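PDB 4DF3: fibrillarin-like rRNA/tRNA 2'-O-methyltransferase from Aeropyrum pernix, which probably methylates ribose 2'-hydroxyl groups in rRNA and tRNA, using S-adenosyl-L-methionine as donor at sites selected by a guide RNA. Local coordinates for residues V5-H10 / Y17-E22; I28-L33 / S96-P101; L70-V75 / E210-V215; M180-R185 / A225-V230. The protein carries 2 engineered substitutions. All blocks are in the same frame, centred on the assembly; numbering follows the deposited sequence.

Contact 1 (V5-H10 / Y17-E22). Engineered in segment 5-10: Ser-8 (natural residue Arg), Arg-9 (natural residue Glu).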
loop_
_atom_site.group_PDB
_atom_site.type_symbol
_atom_site.label_atom_id
_atom_site.label_comp_id
_atom_site.label_asym_id
_atom_site.label_seq_id
_atom_site.Cartn_x
_atom_site.Cartn_y
_atom_site.Cartn_z
ATOM N N VAL A 5 8.701 14.440 -20.310
ATOM C CA VAL A 5 8.409 15.815 -20.764
ATOM C C VAL A 5 8.011 16.753 -19.633
ATOM O O VAL A 5 8.240 17.963 -19.708
ATOM C CB VAL A 5 7.414 15.854 -21.967
ATOM C CG1 VAL A 5 7.946 14.991 -23.133
ATOM C CG2 VAL A 5 6.034 15.463 -21.597
ATOM N N SER A 6 7.420 16.193 -18.578
ATOM C CA SER A 6 7.010 16.982 -17.404
ATOM C C SER A 6 6.736 16.064 -16.232
ATOM O O SER A 6 6.451 14.867 -16.421
ATOM C CB SER A 6 5.732 17.758 -17.640
ATOM O OG SER A 6 4.695 16.853 -17.991
ATOM N N VAL A 7 6.829 16.641 -15.039
ATOM C CA VAL A 7 6.516 15.935 -13.781
ATOM C C VAL A 7 5.771 17.015 -13.001
ATOM O O VAL A 7 6.249 18.145 -12.891
ATOM C CB VAL A 7 7.797 15.451 -13.020
ATOM C CG1 VAL A 7 7.421 14.800 -11.668
ATOM C CG2 VAL A 7 8.644 14.437 -13.881
ATOM N N SER A 8 4.609 16.709 -12.449
ATOM C CA SER A 8 3.938 17.674 -11.583
ATOM C C SER A 8 3.195 16.927 -10.499
ATOM O O SER A 8 2.609 15.895 -10.773
ATOM C CB SER A 8 3.008 18.631 -12.357
ATOM O OG SER A 8 1.877 17.983 -12.885
ATOM N N ARG A 9 3.235 17.431 -9.289
ATOM C CA ARG A 9 2.488 16.763 -8.212
ATOM C C ARG A 9 0.998 16.732 -8.486
ATOM O O ARG A 9 0.392 17.675 -8.964
ATOM C CB ARG A 9 2.818 17.406 -6.884
ATOM C CG ARG A 9 2.366 16.689 -5.632
ATOM C CD ARG A 9 2.745 17.575 -4.458
ATOM N NE ARG A 9 2.970 16.743 -3.277
ATOM C CZ ARG A 9 3.656 17.245 -2.223
ATOM N NH1 ARG A 9 4.028 18.540 -2.261
ATOM N NH2 ARG A 9 3.939 16.567 -1.115
ATOM N N HIS A 10 0.391 15.589 -8.183
ATOM C CA HIS A 10 -1.029 15.380 -8.388
ATOM C C HIS A 10 -1.780 16.330 -7.486
ATOM O O HIS A 10 -1.289 16.671 -6.421
ATOM C CB HIS A 10 -1.328 13.896 -8.019
ATOM C CG HIS A 10 -2.718 13.447 -8.380
ATOM N ND1 HIS A 10 -3.779 13.615 -7.527
ATOM C CD2 HIS A 10 -3.198 12.787 -9.457
ATOM C CE1 HIS A 10 -4.868 13.110 -8.067
ATOM N NE2 HIS A 10 -4.543 12.601 -9.243
ATOM N N TYR A 17 3.145 11.997 -8.147
ATOM C CA TYR A 17 3.529 12.888 -9.259
ATOM C C TYR A 17 3.086 12.308 -10.564
ATOM O O TYR A 17 3.190 11.094 -10.783
ATOM C CB TYR A 17 5.073 13.079 -9.288
ATOM C CG TYR A 17 5.561 13.792 -8.026
ATOM C CD1 TYR A 17 5.734 15.201 -8.034
ATOM C CD2 TYR A 17 5.814 13.079 -6.847
ATOM C CE1 TYR A 17 6.128 15.897 -6.892
ATOM C CE2 TYR A 17 6.228 13.772 -5.674
ATOM C CZ TYR A 17 6.362 15.189 -5.742
ATOM O OH TYR A 17 6.757 15.869 -4.652
ATOM N N VAL A 18 2.446 13.153 -11.353
ATOM C CA VAL A 18 1.972 12.782 -12.648
ATOM C C VAL A 18 3.105 13.058 -13.619
ATOM O O VAL A 18 3.720 14.206 -13.627
ATOM C CB VAL A 18 0.681 13.564 -13.038
ATOM C CG1 VAL A 18 0.363 13.342 -14.527
ATOM C CG2 VAL A 18 -0.523 13.096 -12.135
ATOM N N VAL A 19 3.455 12.016 -14.365
ATOM C CA VAL A 19 4.648 12.031 -15.230
ATOM C C VAL A 19 4.161 11.866 -16.678
ATOM O O VAL A 19 3.484 10.902 -16.986
ATOM C CB VAL A 19 5.674 10.902 -14.847
ATOM C CG1 VAL A 19 6.867 10.818 -15.861
ATOM C CG2 VAL A 19 6.177 11.072 -13.421
ATOM N N GLU A 20 4.521 12.785 -17.587
ATOM C CA GLU A 20 4.176 12.567 -18.968
ATOM C C GLU A 20 5.408 12.106 -19.731
ATOM O O GLU A 20 6.448 12.783 -19.701
ATOM C CB GLU A 20 3.645 13.861 -19.598
ATOM C CG GLU A 20 3.451 13.746 -21.135
ATOM C CD GLU A 20 2.556 14.846 -21.684
ATOM O OE1 GLU A 20 2.011 15.648 -20.880
ATOM O OE2 GLU A 20 2.404 14.876 -22.910
ATOM N N LEU A 21 5.297 10.990 -20.444
ATOM C CA LEU A 21 6.443 10.486 -21.218
ATOM C C LEU A 21 6.484 11.085 -22.642
ATOM O O LEU A 21 5.604 11.874 -23.006
ATOM C CB LEU A 21 6.509 8.957 -21.218
ATOM C CG LEU A 21 6.306 8.197 -19.895
ATOM C CD1 LEU A 21 6.198 6.700 -20.140
ATOM C CD2 LEU A 21 7.446 8.421 -18.874
ATOM N N GLU A 22 7.548 10.769 -23.393
ATOM C CA GLU A 22 7.713 11.228 -24.800
ATOM C C GLU A 22 6.425 11.308 -25.654
ATOM O O GLU A 22 6.191 12.303 -26.370
ATOM C CB GLU A 22 8.718 10.319 -25.497
ATOM C CG GLU A 22 10.098 10.185 -24.783
ATOM C CD GLU A 22 11.120 9.646 -25.731
ATOM O OE1 GLU A 22 10.677 9.083 -26.757
ATOM O OE2 GLU A 22 12.354 9.790 -25.501
HETATM O O HOH W 1 3.174 15.938 -15.806
#

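Contact 2 (I28-L33 / S96-P101)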
loop_
_atom_site.group_PDB
_atom_site.type_symbol
_atom_site.label_atom_id
_atom_site.label_comp_id
_atom_site.label_asym_id
_atom_site.label_seq_id
_atom_site.Cartn_x
_atom_site.Cartn_y
_atom_site.Cartn_z
ATOM N N ILE A 28 2.350 7.510 -12.891
ATOM C CA ILE A 28 2.484 8.166 -11.612
ATOM C C ILE A 28 3.765 7.726 -11.001
ATOM O O ILE A 28 4.332 6.704 -11.404
ATOM C CB ILE A 28 1.321 7.889 -10.650
ATOM C CG1 ILE A 28 1.042 6.377 -10.569
ATOM C CG2 ILE A 28 0.101 8.717 -11.120
ATOM C CD1 ILE A 28 -0.002 5.987 -9.433
ATOM N N ALA A 29 4.271 8.520 -10.043
ATOM C CA ALA A 29 5.618 8.241 -9.541
ATOM C C ALA A 29 5.666 8.853 -8.111
ATOM O O ALA A 29 4.836 9.680 -7.769
ATOM C CB ALA A 29 6.679 8.882 -10.405
ATOM N N THR A 30 6.597 8.373 -7.295
ATOM C CA THR A 30 6.841 9.015 -6.028
ATOM C C THR A 30 8.294 9.630 -6.054
ATOM O O THR A 30 9.103 9.273 -6.860
ATOM C CB THR A 30 6.706 8.055 -4.879
ATOM O OG1 THR A 30 7.477 6.862 -5.144
ATOM C CG2 THR A 30 5.279 7.768 -4.653
ATOM N N LYS A 31 8.567 10.577 -5.161
ATOM C CA LYS A 31 9.896 11.154 -5.094
ATOM C C LYS A 31 10.781 10.221 -4.297
ATOM O O LYS A 31 10.451 9.846 -3.151
ATOM C CB LYS A 31 9.842 12.516 -4.398
ATOM C CG LYS A 31 11.170 13.271 -4.482
ATOM C CD LYS A 31 11.021 14.671 -3.817
ATOM C CE LYS A 31 10.285 15.597 -4.812
ATOM N NZ LYS A 31 10.172 17.025 -4.304
ATOM N N ASN A 32 11.925 9.895 -4.891
ATOM C CA ASN A 32 12.775 8.877 -4.308
ATOM C C ASN A 32 13.348 9.321 -2.949
ATOM O O ASN A 32 14.124 10.292 -2.873
ATOM C CB ASN A 32 13.869 8.468 -5.314
ATOM C CG ASN A 32 14.519 7.110 -4.955
ATOM O OD1 ASN A 32 14.294 6.585 -3.856
ATOM N ND2 ASN A 32 15.285 6.516 -5.898
ATOM N N LEU A 33 12.979 8.624 -1.866
ATOM C CA LEU A 33 13.621 8.935 -0.548
ATOM C C LEU A 33 15.110 8.601 -0.540
ATOM O O LEU A 33 15.845 9.123 0.318
ATOM C CB LEU A 33 12.992 8.134 0.579
ATOM C CG LEU A 33 13.287 8.547 2.016
ATOM C CD1 LEU A 33 12.818 9.985 2.305
ATOM C CD2 LEU A 33 12.547 7.549 2.946
ATOM N N SER A 96 6.980 4.428 1.756
ATOM C CA SER A 96 8.185 4.991 2.415
ATOM C C SER A 96 8.556 6.337 1.763
ATOM O O SER A 96 8.805 7.315 2.500
ATOM C CB SER A 96 9.364 3.967 2.364
ATOM O OG SER A 96 10.615 4.600 2.537
ATOM N N ASP A 97 8.518 6.410 0.403
ATOM C CA ASP A 97 8.722 7.711 -0.241
ATOM C C ASP A 97 7.757 8.816 0.270
ATOM O O ASP A 97 8.182 9.933 0.507
ATOM C CB ASP A 97 8.604 7.608 -1.766
ATOM C CG ASP A 97 9.765 6.857 -2.401
ATOM O OD1 ASP A 97 10.875 6.741 -1.789
ATOM O OD2 ASP A 97 9.594 6.398 -3.572
ATOM N N ILE A 98 6.458 8.497 0.321
ATOM C CA ILE A 98 5.409 9.493 0.652
ATOM C C ILE A 98 5.494 9.933 2.078
ATOM O O ILE A 98 5.458 11.139 2.376
ATOM C CB ILE A 98 4.009 8.892 0.335
ATOM C CG1 ILE A 98 3.939 8.709 -1.201
ATOM C CG2 ILE A 98 2.851 9.803 0.756
ATOM C CD1 ILE A 98 2.780 7.753 -1.594
ATOM N N ILE A 99 5.646 8.954 2.968
ATOM C CA ILE A 99 5.635 9.275 4.411
ATOM C C ILE A 99 6.856 10.015 4.863
ATOM O O ILE A 99 6.791 10.759 5.860
ATOM C CB ILE A 99 5.409 8.027 5.339
ATOM C CG1 ILE A 99 6.595 7.089 5.347
ATOM C CG2 ILE A 99 4.085 7.335 4.943
ATOM C CD1 ILE A 99 6.294 5.711 6.079
ATOM N N GLY A 100 7.972 9.828 4.133
ATOM C CA GLY A 100 9.218 10.585 4.403
ATOM C C GLY A 100 9.927 10.107 5.662
ATOM O O GLY A 100 9.528 9.129 6.277
ATOM N N PRO A 101 11.015 10.801 6.053
ATOM C CA PRO A 101 11.897 10.360 7.179
ATOM C C PRO A 101 11.262 10.245 8.559
ATOM O O PRO A 101 11.758 9.426 9.388
ATOM C CB PRO A 101 12.983 11.447 7.206
ATOM C CG PRO A 101 12.269 12.683 6.724
ATOM C CD PRO A 101 11.434 12.110 5.509
HETATM O O HOH W 2 10.543 10.842 -0.815
#

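Contact 3 (L70-V75 / E210-V215)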
loop_
_atom_site.group_PDB
_atom_site.type_symbol
_atom_site.label_atom_id
_atom_site.label_comp_id
_atom_site.label_asym_id
_atom_site.label_seq_id
_atom_site.Cartn_x
_atom_site.Cartn_y
_atom_site.Cartn_z
ATOM N N LEU A 70 -9.872 5.270 -6.601
ATOM C CA LEU A 70 -10.006 5.322 -5.157
ATOM C C LEU A 70 -10.178 6.830 -4.740
ATOM O O LEU A 70 -9.511 7.730 -5.248
ATOM C CB LEU A 70 -8.719 4.687 -4.503
ATOM C CG LEU A 70 -8.682 4.821 -2.967
ATOM C CD1 LEU A 70 -9.777 4.062 -2.276
ATOM C CD2 LEU A 70 -7.359 4.306 -2.388
ATOM N N ILE A 71 -11.094 7.085 -3.799
ATOM C CA ILE A 71 -11.595 8.473 -3.576
ATOM C C ILE A 71 -10.525 9.482 -3.119
ATOM O O ILE A 71 -10.673 10.699 -3.388
ATOM C CB ILE A 71 -12.830 8.378 -2.603
ATOM C CG1 ILE A 71 -13.623 9.685 -2.473
ATOM C CG2 ILE A 71 -12.411 7.790 -1.241
ATOM C CD1 ILE A 71 -15.028 9.439 -1.886
ATOM N N GLU A 72 -9.470 9.005 -2.428
ATOM C CA GLU A 72 -8.387 9.875 -1.833
ATOM C C GLU A 72 -7.251 8.924 -1.548
ATOM O O GLU A 72 -7.486 7.683 -1.533
ATOM C CB GLU A 72 -8.834 10.573 -0.539
ATOM C CG GLU A 72 -9.272 9.712 0.594
ATOM C CD GLU A 72 -10.458 10.254 1.358
ATOM O OE1 GLU A 72 -11.034 11.313 1.008
ATOM O OE2 GLU A 72 -10.870 9.561 2.288
ATOM N N LEU A 73 -6.055 9.503 -1.419
ATOM C CA LEU A 73 -4.904 8.762 -0.933
ATOM C C LEU A 73 -4.735 9.047 0.560
ATOM O O LEU A 73 -4.270 10.086 0.918
ATOM C CB LEU A 73 -3.643 9.191 -1.663
ATOM C CG LEU A 73 -2.308 8.595 -1.186
ATOM C CD1 LEU A 73 -2.434 7.083 -1.205
ATOM C CD2 LEU A 73 -1.135 9.080 -2.013
ATOM N N PRO A 74 -5.057 8.055 1.432
ATOM C CA PRO A 74 -4.978 8.378 2.849
ATOM C C PRO A 74 -3.583 8.325 3.429
ATOM O O PRO A 74 -3.432 8.749 4.571
ATOM C CB PRO A 74 -5.823 7.275 3.521
ATOM C CG PRO A 74 -5.964 6.203 2.619
ATOM C CD PRO A 74 -5.688 6.739 1.169
ATOM N N VAL A 75 -2.610 7.792 2.670
ATOM C CA VAL A 75 -1.223 7.686 3.139
ATOM C C VAL A 75 -0.610 9.110 3.008
ATOM O O VAL A 75 -0.562 9.678 1.900
ATOM C CB VAL A 75 -0.356 6.697 2.251
ATOM C CG1 VAL A 75 1.162 6.718 2.679
ATOM C CG2 VAL A 75 -0.881 5.246 2.313
ATOM N N GLU A 210 -15.919 1.194 8.954
ATOM C CA GLU A 210 -16.988 1.481 8.035
ATOM C C GLU A 210 -16.408 1.682 6.662
ATOM O O GLU A 210 -15.448 2.421 6.520
ATOM C CB GLU A 210 -17.718 2.735 8.466
ATOM C CG GLU A 210 -18.593 2.517 9.698
ATOM C CD GLU A 210 -19.179 3.842 10.153
ATOM O OE1 GLU A 210 -19.865 4.502 9.329
ATOM O OE2 GLU A 210 -18.902 4.226 11.317
ATOM N N ILE A 211 -17.040 1.083 5.656
ATOM C CA ILE A 211 -16.457 1.087 4.337
ATOM C C ILE A 211 -16.656 2.453 3.658
ATOM O O ILE A 211 -17.804 2.913 3.512
ATOM C CB ILE A 211 -17.124 0.025 3.485
ATOM C CG1 ILE A 211 -17.058 -1.370 4.192
ATOM C CG2 ILE A 211 -16.409 -0.033 2.141
ATOM C CD1 ILE A 211 -15.693 -1.716 4.736
ATOM N N LYS A 212 -15.581 3.110 3.254
ATOM C CA LYS A 212 -15.647 4.391 2.608
ATOM C C LYS A 212 -15.598 4.292 1.098
ATOM O O LYS A 212 -16.184 5.132 0.374
ATOM C CB LYS A 212 -14.514 5.270 3.104
ATOM C CG LYS A 212 -14.749 6.754 2.824
ATOM C CD LYS A 212 -13.829 7.707 3.590
ATOM C CE LYS A 212 -14.316 9.127 3.307
ATOM N NZ LYS A 212 -13.261 10.078 3.636
ATOM N N ASP A 213 -14.863 3.303 0.592
ATOM C CA ASP A 213 -14.736 3.151 -0.876
ATOM C C ASP A 213 -14.291 1.715 -1.184
ATOM O O ASP A 213 -13.688 1.043 -0.318
ATOM C CB ASP A 213 -13.748 4.164 -1.493
ATOM C CG ASP A 213 -13.986 4.415 -2.986
ATOM O OD1 ASP A 213 -14.994 3.985 -3.553
ATOM O OD2 ASP A 213 -13.121 4.987 -3.645
ATOM N N VAL A 214 -14.644 1.242 -2.387
ATOM C CA VAL A 214 -14.142 -0.036 -2.888
ATOM C C VAL A 214 -13.931 0.157 -4.367
ATOM O O VAL A 214 -14.849 0.629 -5.070
ATOM C CB VAL A 214 -15.104 -1.248 -2.693
ATOM C CG1 VAL A 214 -14.369 -2.690 -3.180
ATOM C CG2 VAL A 214 -15.499 -1.393 -1.256
ATOM N N VAL A 215 -12.742 -0.180 -4.862
ATOM C CA VAL A 215 -12.530 -0.143 -6.293
ATOM C C VAL A 215 -11.948 -1.474 -6.765
ATOM O O VAL A 215 -11.024 -2.006 -6.162
ATOM C CB VAL A 215 -11.648 1.063 -6.856
ATOM C CG1 VAL A 215 -12.393 2.438 -6.673
ATOM C CG2 VAL A 215 -10.171 1.055 -6.290
#

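Contact 4 (M180-R185 / A225-V230)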
loop_
_atom_site.group_PDB
_atom_site.type_symbol
_atom_site.label_atom_id
_atom_site.label_comp_id
_atom_site.label_asym_id
_atom_site.label_seq_id
_atom_site.Cartn_x
_atom_site.Cartn_y
_atom_site.Cartn_z
ATOM N N MET A 180 -7.440 -2.603 2.449
ATOM C CA MET A 180 -7.354 -4.111 2.372
ATOM C C MET A 180 -7.527 -4.587 0.894
ATOM O O MET A 180 -8.515 -4.259 0.235
ATOM C CB MET A 180 -8.366 -4.845 3.290
ATOM C CG MET A 180 -8.044 -6.359 3.334
ATOM S SD MET A 180 -9.235 -7.192 4.430
ATOM C CE MET A 180 -10.646 -7.520 3.419
ATOM N N ALA A 181 -6.507 -5.236 0.356
ATOM C CA ALA A 181 -6.654 -5.920 -0.936
ATOM C C ALA A 181 -7.417 -7.227 -0.717
ATOM O O ALA A 181 -6.986 -8.100 0.043
ATOM C CB ALA A 181 -5.268 -6.233 -1.507
ATOM N N ILE A 182 -8.522 -7.387 -1.432
ATOM C CA ILE A 182 -9.392 -8.545 -1.302
ATOM C C ILE A 182 -9.517 -9.255 -2.677
ATOM O O ILE A 182 -9.637 -8.572 -3.706
ATOM C CB ILE A 182 -10.819 -8.089 -0.789
ATOM C CG1 ILE A 182 -11.693 -9.314 -0.496
ATOM C CG2 ILE A 182 -11.515 -7.124 -1.700
ATOM C CD1 ILE A 182 -13.041 -8.900 0.223
ATOM N N LYS A 183 -9.520 -10.598 -2.663
ATOM C CA LYS A 183 -9.826 -11.356 -3.877
ATOM C C LYS A 183 -11.234 -11.026 -4.257
ATOM O O LYS A 183 -12.145 -11.143 -3.438
ATOM C CB LYS A 183 -9.675 -12.854 -3.573
ATOM C CG LYS A 183 -9.264 -13.657 -4.760
ATOM C CD LYS A 183 -7.721 -13.620 -4.907
ATOM C CE LYS A 183 -7.144 -14.443 -6.091
ATOM N NZ LYS A 183 -7.836 -15.722 -6.453
ATOM N N ALA A 184 -11.435 -10.566 -5.491
ATOM C CA ALA A 184 -12.709 -10.142 -5.943
ATOM C C ALA A 184 -12.738 -10.130 -7.475
ATOM O O ALA A 184 -11.739 -9.820 -8.134
ATOM C CB ALA A 184 -13.046 -8.664 -5.445
ATOM N N ARG A 185 -13.895 -10.500 -8.021
ATOM C CA ARG A 185 -14.126 -10.382 -9.475
ATOM C C ARG A 185 -14.754 -9.044 -9.771
ATOM O O ARG A 185 -15.316 -8.416 -8.894
ATOM C CB ARG A 185 -15.055 -11.488 -9.939
ATOM C CG ARG A 185 -14.407 -12.876 -9.867
ATOM C CD ARG A 185 -15.481 -14.027 -9.841
ATOM N NE ARG A 185 -16.471 -13.819 -8.770
ATOM C CZ ARG A 185 -17.565 -14.560 -8.589
ATOM N NH1 ARG A 185 -17.811 -15.592 -9.394
ATOM N NH2 ARG A 185 -18.414 -14.272 -7.604
ATOM N N ALA A 225 -9.844 -6.326 -5.494
ATOM C CA ALA A 225 -10.343 -4.980 -5.323
ATOM C C ALA A 225 -9.573 -4.423 -4.139
ATOM O O ALA A 225 -9.028 -5.178 -3.322
ATOM C CB ALA A 225 -11.876 -5.058 -4.975
ATOM N N MET A 226 -9.590 -3.126 -3.988
ATOM C CA MET A 226 -9.098 -2.450 -2.776
ATOM C C MET A 226 -10.233 -1.888 -1.935
ATOM O O MET A 226 -11.036 -1.071 -2.444
ATOM C CB MET A 226 -8.125 -1.361 -3.241
ATOM C CG MET A 226 -7.437 -0.550 -2.016
ATOM S SD MET A 226 -6.314 -1.699 -1.161
ATOM C CE MET A 226 -4.942 -1.659 -2.363
ATOM N N ILE A 227 -10.323 -2.360 -0.682
ATOM C CA ILE A 227 -11.378 -1.880 0.216
ATOM C C ILE A 227 -10.733 -0.780 1.063
ATOM O O ILE A 227 -9.622 -0.970 1.553
ATOM C CB ILE A 227 -11.829 -2.996 1.161
ATOM C CG1 ILE A 227 -12.590 -4.059 0.363
ATOM C CG2 ILE A 227 -12.786 -2.399 2.272
ATOM C CD1 ILE A 227 -12.731 -5.344 1.141
ATOM N N TYR A 228 -11.436 0.349 1.216
ATOM C CA TYR A 228 -10.940 1.463 2.019
ATOM C C TYR A 228 -11.965 1.759 3.127
ATOM O O TYR A 228 -13.158 1.993 2.840
ATOM C CB TYR A 228 -10.726 2.695 1.085
ATOM C CG TYR A 228 -10.472 3.972 1.760
ATOM C CD1 TYR A 228 -9.712 4.041 2.929
ATOM C CD2 TYR A 228 -10.926 5.175 1.184
ATOM C CE1 TYR A 228 -9.417 5.243 3.545
ATOM C CE2 TYR A 228 -10.654 6.406 1.794
ATOM C CZ TYR A 228 -9.910 6.444 2.992
ATOM O OH TYR A 228 -9.610 7.668 3.596
ATOM N N ALA A 229 -11.538 1.678 4.386
ATOM C CA ALA A 229 -12.471 1.856 5.503
ATOM C C ALA A 229 -11.815 2.752 6.587
ATOM O O ALA A 229 -10.575 2.932 6.606
ATOM C CB ALA A 229 -12.910 0.572 6.046
ATOM N N VAL A 230 -12.644 3.391 7.413
ATOM C CA VAL A 230 -12.159 4.294 8.516
ATOM C C VAL A 230 -13.046 4.012 9.762
ATOM O O VAL A 230 -14.102 3.331 9.576
ATOM C CB VAL A 230 -12.236 5.803 8.159
ATOM C CG1 VAL A 230 -11.429 6.138 6.928
ATOM C CG2 VAL A 230 -13.716 6.216 7.939
#

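Contact 1 (V5-H10 / Y17-E22)
Ser-8 and Val-18 form an antiparallel hydrogen-bonded pair between 5-10 and 17-22, in which Ser-8 N reaches Val-18 O (2.9 Å) and Val-18 N returns to Ser-8 O (2.8 Å). Further along, Glu-20 N donates to Ser-6 O and Val-5 N to Glu-20 O. The N-to-C directions of 6-9 and 17-21 differ by 163°, close to antiparallel. A water adds to this backbone set: it donates to Val-18 O and hydrogen-bonds Ser-6 OG at 2.8 Å, bridging the Ser-6 hydroxyl to the backbone of the partner strand.

Apolar contact belongs mainly to the face that carries Val-7, Arg-9, Tyr-17 and Val-19. Val-7 CG1 lies against Tyr-17 CB at 3.8 Å, and Val-7 and Val-19 stand side by side, pointing the same way. Aromatic contact comes from Tyr-17: chi1 (-64°) sets CG beside the backbone N, and from there CD1 and CE1 of the ring reach CA and CB of Arg-9, an engineered residue like Ser-8. Arg-9 CG lies over one ring face, 4.0 Å above the plane and offset toward the rim. The guanidinium is turned only 14° from the ring and has Tyr-17 OH over one of its own faces. Tyr-52 meets the same tyrosine edge-to-face. An alanine at Tyr-17 would probably leave Tyr-52 without its ring partner and the Arg-9 side chain free to turn.

Val-7 and Val-19 also touch strand 44-47, at the far end of the strand order, which is consistent with a sheet that curls so that its ends approach. The arrangement is a beta hairpin, opening the N-terminal antiparallel sheet.

Contact 2 (I28-L33 / S96-P101)
Leu-33 and Asp-97 bring the backbones closest, with CA atoms 5.1 Å apart, where the chain leaving strand 26-31 passes the last turn of helix 90-99. The Asp-97 carboxylate fills the junction; chi1 (-70°) sets its CG beside the backbone N, and the two oxygens reach Thr-30 and Leu-33. Thr-30 crosses it at about a right angle and donates from OG1 to the anti lone pair of OD2, at 2.7 Å. The other oxygen, OD1, receives Leu-33 N at 2.8 Å in a nearly straight bond (169°), the donor standing well above the carboxylate plane. Each oxygen has an arginine as well: Arg-125 NH1 at OD1 and Arg-53 NH1 at OD2.

Looser contacts flank this polar centre. Thr-30 CG2 meets Ile-98 CG1 at 3.8 Å, while Leu-33 spreads its two methyls, CD1 against Pro-101 CD (4.1 Å) and CD2 against Ser-96 OG (3.5 Å), a hydroxyl that bonds to Asn-127. Gly-100, the first residue past the helix to leave helical angles, has positive phi and leads into Pro-101.

A buried carboxylate held by a hydroxyl, a backbone N-H and two guanidinium groups is likely to remain ionised, and its bonds join the N-terminal sheet to a helix of the methyltransferase fold.

Contact 3 (L70-V75 / E210-V215)
Glu-72 OE2 is gripped by two groups, Lys-212 NZ and Tyr-228 OH. The lysine forms a salt bridge, NZ to OE2 at 2.8 Å, and uses the syn lone pair of OE2, its extended chain meeting that of Glu-72 at about a right angle. Glu-72 gets there with CG between its backbone N and carbonyl carbon (chi1 59°), and the chain then bends at chi2. A glutamine at Glu-72 would probably leave the Lys-212 ammonium without its balancing charge and weaken the hold on the Tyr-228 hydroxyl.

A second, softer link lies beside it. Ile-71 N donates to Asp-213 OD2 at 2.9 Å, but the bond is weak because the angle at the hydrogen is only 129°. Carbon atoms also lie close to that oxygen, Leu-70 CD1 at 3.7 Å and Ile-71 CB at 3.6 Å. Farther along the strand, Val-215 CG1 packs on Leu-70 N at 3.8 Å.

Lys-212 and Asp-213 both face Tyr-228 in a classic beta bulge, which lets two successive side chains reach the loop. Strand 211-216 is the outermost of the seven-stranded sheet on this side, and the loop between helix 61-67 and strand 80-84 lies against this edge, reaching strands 176-183 and 224-229 as well, with Leu-70 resting on Leu-179, Ala-65 and Tyr-228.

Contact 4 (M180-R185 / A225-V230)
The flat groups that meet here are peptides, and the one joining Met-180 to Ala-181 has the sulphur of Met-226 over one face: SD lies 3.7 Å from Met-180 C and 3.9 Å from Ala-181 N. The carbonyl oxygen of the same peptide, Met-180 O, accepts Ile-227 N at 2.8 Å in an almost straight bond (179°). This is the Rossmann-like methyltransferase sheet at its antiparallel step, where strand 224-229 enters between 176-183 and 211-216.

Met-180 N returns the bond to Ile-227 O, and Ile-182 and Ala-225 exchange a second pair, Ile-182 N to Ala-225 O and Ala-225 N to Ile-182 O. Between these hydrogen-bonded pairs, Ala-181 faces Met-226 without one. The directions of 180-183 and 225-229 differ by 138°, so the pair is well twisted from exact antiparallel.

On the face carrying Met-180, Ile-182, Ala-225 and Ile-227 the side chains that meet are all apolar. Met-180 and Ile-227 lie side by side, and the methionine's bend at chi3 (85°) carries CE to within 3.8 Å of Ile-227 CD1. Helix 195-206 covers this side, with Tyr-197 against Ile-182 and Ile-201 against Ile-227. On the opposite face Ala-181 touches Asp-154, a cofactor-binding residue. Ile-227 CD1 meets both methyls of Ile-182, CG2 at 3.6 Å and CD1 at 3.7 Å.

In the fold
The four contacts step across the protein from the N-terminal sheet to the cofactor-binding one. Contact 1 and the 28-33 strand of contact 2 share a sheet, with Tyr-17 N probably hydrogen-bonded to Ala-29 O at 2.9 Å, and the contact centres lie 15 Å apart. Contact 2 then passes to contact 3 through Ile-98 and Ile-99, which pack on Val-75. Contacts 3 and 4, centred 9 Å apart, meet on neighbouring strands 211-216 and 224-229, and Tyr-228 of contact 4 bonds to both Glu-72 and Lys-212 of contact 3. Contact 4 is nearest the cofactor: the Ala-181 side chain is about 7 Å from bound S-adenosylmethionine, against about 13 Å for Leu-70 and about 12 Å for Ser-96. Contact 1 lies away from the site.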